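Local atomic coordinates of inositol-3-phosphate synthase (Caenorhabditis elegans, PDB entry 1VKO), a protein that belongs to the inositol-phosphate synthase family, forms a four-chain assembly and holds nicotinamide-adenine-dinucleotide in a domain related to the Rossmann fold. Residues A[225-228]-A[229-233]; A[277-280]-A[281-285]. All coordinates share one frame; numbering follows the deposited sequence.

Contact 1: residues A[225-228]-A[229-233]; sequences EHIR and ADIRK
With its CG trans to the backbone N (chi1 -178°), His-226 sends its ring along the helix to Asp-230, one turn on, while a bend at chi2 of Glu-225 (-60°) turns that carboxylate toward Arg-232. The imidazole edge does the touching at the first pair: CD2 of His-226 lies 3.3 Å from OD2 of Asp-230, with ring and carboxylate planes 84° apart. Water 2 lies in the ring plane 2.7 Å from His-226 NE2 and very close to Asp-230 OD2, so this bridge is doubtful in detail; the firm partner of OD2 is Trp-159 NE1. At the second pair, Glu-225 OE1 faces the edge of the Arg-232 guanidinium in its plane, a long salt bridge of 3.8 Å to NH2. Water 1 also bridges the pair, donating to Glu-225 OE1 at 2.9 Å and weakly accepting from Arg-232 NH2. An equally long bridge from Arg-228 NH1 to Glu-225 OE2 completes a salt-bridge network, and both arginines direct NE to OE2 of Glu-292. Beneath them the helix keeps its i to i+4 bonds, such as Arg-232 N to Arg-228 O at 3.1 Å. On the buried flank, Ile-227 CG2 meets Ile-231 CD1 at 4.1 Å. That flank faces helix 281-291, where Ile-227 and Arg-228 touch Ala-288. Helix 220-238 leads on to strand 242-247 of the parallel sheet.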
loop_
_atom_site.group_PDB
_atom_site.type_symbol
_atom_site.label_atom_id
_atom_site.label_comp_id
_atom_site.label_asym_id
_atom_site.label_seq_id
_atom_site.Cartn_x
_atom_site.Cartn_y
_atom_site.Cartn_z
ATOM N N GLU A 225 0.178 45.333 24.058
ATOM C CA GLU A 225 -0.874 46.316 24.179
ATOM C C GLU A 225 -1.632 46.458 22.877
ATOM O O GLU A 225 -2.822 46.740 22.883
ATOM C CB GLU A 225 -0.268 47.663 24.568
ATOM C CG GLU A 225 -0.059 47.832 26.063
ATOM C CD GLU A 225 -1.348 47.732 26.854
ATOM O OE1 GLU A 225 -2.448 48.052 26.324
ATOM O OE2 GLU A 225 -1.262 47.325 28.019
ATOM N N HIS A 226 -0.936 46.266 21.758
ATOM C CA HIS A 226 -1.544 46.476 20.448
ATOM C C HIS A 226 -2.585 45.399 20.196
ATOM O O HIS A 226 -3.698 45.700 19.740
ATOM C CB HIS A 226 -0.480 46.421 19.364
ATOM C CG HIS A 226 -0.997 46.684 17.985
ATOM N ND1 HIS A 226 -0.643 47.799 17.260
ATOM C CD2 HIS A 226 -1.823 45.966 17.188
ATOM C CE1 HIS A 226 -1.218 47.755 16.072
ATOM N NE2 HIS A 226 -1.938 46.651 16.002
ATOM N N ILE A 227 -2.226 44.145 20.481
ATOM C CA ILE A 227 -3.173 43.021 20.369
ATOM C C ILE A 227 -4.302 43.116 21.390
ATOM O O ILE A 227 -5.432 42.769 21.077
ATOM C CB ILE A 227 -2.462 41.691 20.589
ATOM C CG1 ILE A 227 -1.228 41.580 19.688
ATOM C CG2 ILE A 227 -3.447 40.547 20.348
ATOM C CD1 ILE A 227 -1.530 41.475 18.215
ATOM N N ARG A 228 -3.987 43.509 22.629
ATOM C CA ARG A 228 -5.047 43.739 23.610
ATOM C C ARG A 228 -6.067 44.680 22.947
ATOM O O ARG A 228 -7.258 44.405 22.937
ATOM C CB ARG A 228 -4.491 44.361 24.893
ATOM C CG ARG A 228 -3.656 43.397 25.701
ATOM C CD ARG A 228 -3.366 43.842 27.106
ATOM N NE ARG A 228 -4.589 43.870 27.898
ATOM C CZ ARG A 228 -4.661 44.298 29.152
ATOM N NH1 ARG A 228 -3.580 44.743 29.784
ATOM N NH2 ARG A 228 -5.822 44.261 29.781
ATOM N N ALA A 229 -5.560 45.752 22.344
ATOM C CA ALA A 229 -6.396 46.789 21.723
ATOM C C ALA A 229 -7.267 46.173 20.654
ATOM O O ALA A 229 -8.450 46.513 20.533
ATOM C CB ALA A 229 -5.494 47.895 21.135
ATOM N N ASP A 230 -6.692 45.202 19.930
ATOM C CA ASP A 230 -7.357 44.504 18.815
ATOM C C ASP A 230 -8.517 43.670 19.289
ATOM O O ASP A 230 -9.564 43.604 18.645
ATOM C CB ASP A 230 -6.368 43.651 18.014
ATOM C CG ASP A 230 -5.495 44.476 17.057
ATOM O OD1 ASP A 230 -5.870 45.625 16.668
ATOM O OD2 ASP A 230 -4.422 44.034 16.597
ATOM N N ILE A 231 -8.347 43.066 20.454
ATOM C CA ILE A 231 -9.356 42.171 21.016
ATOM C C ILE A 231 -10.553 42.930 21.559
ATOM O O ILE A 231 -11.691 42.563 21.268
ATOM C CB ILE A 231 -8.722 41.302 22.123
ATOM C CG1 ILE A 231 -7.736 40.305 21.493
ATOM C CG2 ILE A 231 -9.810 40.597 22.948
ATOM C CD1 ILE A 231 -6.865 39.624 22.479
ATOM N N ARG A 232 -10.291 43.984 22.343
ATOM C CA ARG A 232 -11.355 44.767 22.963
ATOM C C ARG A 232 -12.277 45.363 21.926
ATOM O O ARG A 232 -13.482 45.388 22.122
ATOM C CB ARG A 232 -10.800 45.922 23.779
ATOM C CG ARG A 232 -10.004 45.550 24.977
ATOM C CD ARG A 232 -9.761 46.740 25.881
ATOM N NE ARG A 232 -8.348 46.871 26.266
ATOM C CZ ARG A 232 -7.459 47.659 25.671
ATOM N NH1 ARG A 232 -7.796 48.426 24.636
ATOM N NH2 ARG A 232 -6.224 47.688 26.127
ATOM N N LYS A 233 -11.701 45.853 20.834
ATOM C CA LYS A 233 -12.480 46.509 19.787
ATOM C C LYS A 233 -13.333 45.497 19.034
ATOM O O LYS A 233 -14.440 45.801 18.620
ATOM C CB LYS A 233 -11.554 47.272 18.837
ATOM C CG LYS A 233 -12.187 47.669 17.508
ATOM C CD LYS A 233 -11.193 48.426 16.654
ATOM C CE LYS A 233 -11.528 48.289 15.187
ATOM N NZ LYS A 233 -10.448 48.914 14.387
HETATM O O HOH W 1 -4.338 47.623 28.532
HETATM O O HOH W 2 -3.158 44.615 14.624
#

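Contact 2: residues A[277-280]-A[281-285]; sequences DEVS and PSNIF
Asn-283 reaches back from the first turn of helix 281-291 to Ser-280, the N-cap residue. Its CB lies 3.2 Å from the carbonyl O of Ser-280 and also meets CG1 of Val-279, which packs in turn on CG1 of Ile-284. CG of Asn-283 stands beside the backbone N of its own residue (chi1 -79°), a rotation that carries the amide back over the cap, 3.5 Å from Ser-280 OG. At the tip OD1 accepts the N-H of Ser-280 at 3.2 Å; the bond is fairly straight at the hydrogen (159°), but the donor stands 48° out of the carbonyl plane. Water 3 donates a second bond to Asn-283 OD1 at 2.6 Å. The same water also donates to Glu-278 O, tying the amide to the incoming loop. ND2 of Asn-283 passes Ser-280 OG at 3.7 Å.

Ser-280 OG lies 2.8 Å from Asn-283 N. Ser-282 OG is equally near, but both hydroxyls also bond Glu-252 OE1, so which proton goes where is not settled; Ser-282 OG is bonded to Thr-304 OG1 as well. The helix proper begins with Ser-280 O accepting from Ile-284 N.

N-cap serine and the third helical residue are the positions that pair in a capping box. Here the bond from Ser-280 N to the side-chain OD1 of Asn-283 is made, though from above the amide plane, and OG sits close to Asn-283 N, as in that motif. Pro-281, having no N-H, asks for no acceptor in the first turn; its side chain comes within about 4 Å of the bound nicotinamide-adenine-dinucleotide. The positive end of the helix dipole would be expected to favour this cluster of oxygens.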
loop_
_atom_site.group_PDB
_atom_site.type_symbol
_atom_site.label_atom_id
_atom_site.label_comp_id
_atom_site.label_asym_id
_atom_site.label_seq_id
_atom_site.Cartn_x
_atom_site.Cartn_y
_atom_site.Cartn_z
ATOM N N ASP A 277 14.245 38.013 25.047
ATOM C CA ASP A 277 14.305 37.383 23.743
ATOM C C ASP A 277 13.461 36.125 23.613
ATOM O O ASP A 277 12.715 36.013 22.658
ATOM C CB ASP A 277 15.766 37.107 23.351
ATOM C CG ASP A 277 16.317 38.167 22.415
ATOM O OD1 ASP A 277 16.159 38.003 21.190
ATOM O OD2 ASP A 277 16.907 39.197 22.797
ATOM N N GLU A 278 13.596 35.182 24.557
ATOM C CA GLU A 278 12.821 33.937 24.565
ATOM C C GLU A 278 11.374 34.182 24.974
ATOM O O GLU A 278 10.836 33.497 25.843
ATOM C CB GLU A 278 13.455 32.870 25.494
ATOM C CG GLU A 278 14.674 32.124 24.941
ATOM C CD GLU A 278 14.417 31.430 23.606
ATOM O OE1 GLU A 278 13.632 30.471 23.548
ATOM O OE2 GLU A 278 15.028 31.829 22.595
ATOM N N VAL A 279 10.745 35.162 24.355
ATOM C CA VAL A 279 9.312 35.389 24.488
ATOM C C VAL A 279 8.743 35.439 23.073
ATOM O O VAL A 279 9.047 36.349 22.319
ATOM C CB VAL A 279 9.011 36.692 25.277
ATOM C CG1 VAL A 279 7.523 37.036 25.250
ATOM C CG2 VAL A 279 9.499 36.558 26.708
ATOM N N SER A 280 7.959 34.427 22.722
ATOM C CA SER A 280 7.477 34.256 21.364
ATOM C C SER A 280 6.277 35.134 21.042
ATOM O O SER A 280 5.564 35.573 21.948
ATOM C CB SER A 280 7.107 32.792 21.115
ATOM O OG SER A 280 5.801 32.493 21.587
ATOM N N PRO A 281 6.028 35.345 19.750
ATOM C CA PRO A 281 4.794 35.954 19.271
ATOM C C PRO A 281 3.574 35.217 19.819
ATOM O O PRO A 281 2.571 35.858 20.165
ATOM C CB PRO A 281 4.886 35.727 17.772
ATOM C CG PRO A 281 6.383 35.809 17.519
ATOM C CD PRO A 281 6.933 35.005 18.624
ATOM N N SER A 282 3.663 33.886 19.908
ATOM C CA SER A 282 2.548 33.104 20.405
ATOM C C SER A 282 2.367 33.264 21.890
ATOM O O SER A 282 1.278 33.055 22.365
ATOM C CB SER A 282 2.641 31.629 20.026
ATOM O OG SER A 282 3.563 30.940 20.838
ATOM N N ASN A 283 3.419 33.645 22.615
ATOM C CA ASN A 283 3.296 33.966 24.045
ATOM C C ASN A 283 2.514 35.264 24.216
ATOM O O ASN A 283 1.708 35.370 25.113
ATOM C CB ASN A 283 4.662 34.181 24.671
ATOM C CG ASN A 283 5.406 32.867 25.004
ATOM O OD1 ASN A 283 6.612 32.885 25.204
ATOM N ND2 ASN A 283 4.691 31.757 25.091
ATOM N N ILE A 284 2.764 36.237 23.343
ATOM C CA ILE A 284 2.159 37.559 23.448
ATOM C C ILE A 284 0.671 37.491 23.132
ATOM O O ILE A 284 -0.135 37.943 23.936
ATOM C CB ILE A 284 2.940 38.647 22.628
ATOM C CG1 ILE A 284 4.339 38.848 23.255
ATOM C CG2 ILE A 284 2.235 39.981 22.710
ATOM C CD1 ILE A 284 5.395 39.369 22.314
ATOM N N PHE A 285 0.289 36.862 22.018
ATOM C CA PHE A 285 -1.112 36.520 21.841
ATOM C C PHE A 285 -1.715 35.805 23.045
ATOM O O PHE A 285 -2.766 36.195 23.499
ATOM C CB PHE A 285 -1.350 35.711 20.571
ATOM C CG PHE A 285 -1.184 36.485 19.320
ATOM C CD1 PHE A 285 -2.257 37.238 18.817
ATOM C CD2 PHE A 285 0.032 36.496 18.633
ATOM C CE1 PHE A 285 -2.115 37.984 17.618
ATOM C CE2 PHE A 285 0.195 37.234 17.416
ATOM C CZ PHE A 285 -0.895 37.996 16.912
HETATM O O HOH W 3 8.357 32.548 27.137
#

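Contact 1 comes first along the chain, midway in helix 220-238; contact 2 follows at the start of helix 281-291, with strand 242-247 and helix 265-273 in between. Their centres are about 16 Å apart, yet the two helices touch: Ile-227 CD1 packs on Phe-285 CE1 at 3.6 Å. Each helix precedes a strand of the same parallel sheet, 242-247 and 295-298, and those strands are neighbours in it, as expected for a Rossmann-type domain. Contact 2 lies at the nicotinamide-adenine-dinucleotide, the side chain of Pro-281 about 4 Å away, while that of Ile-227 in contact 1 stays about 8 Å off, farther out toward the surface.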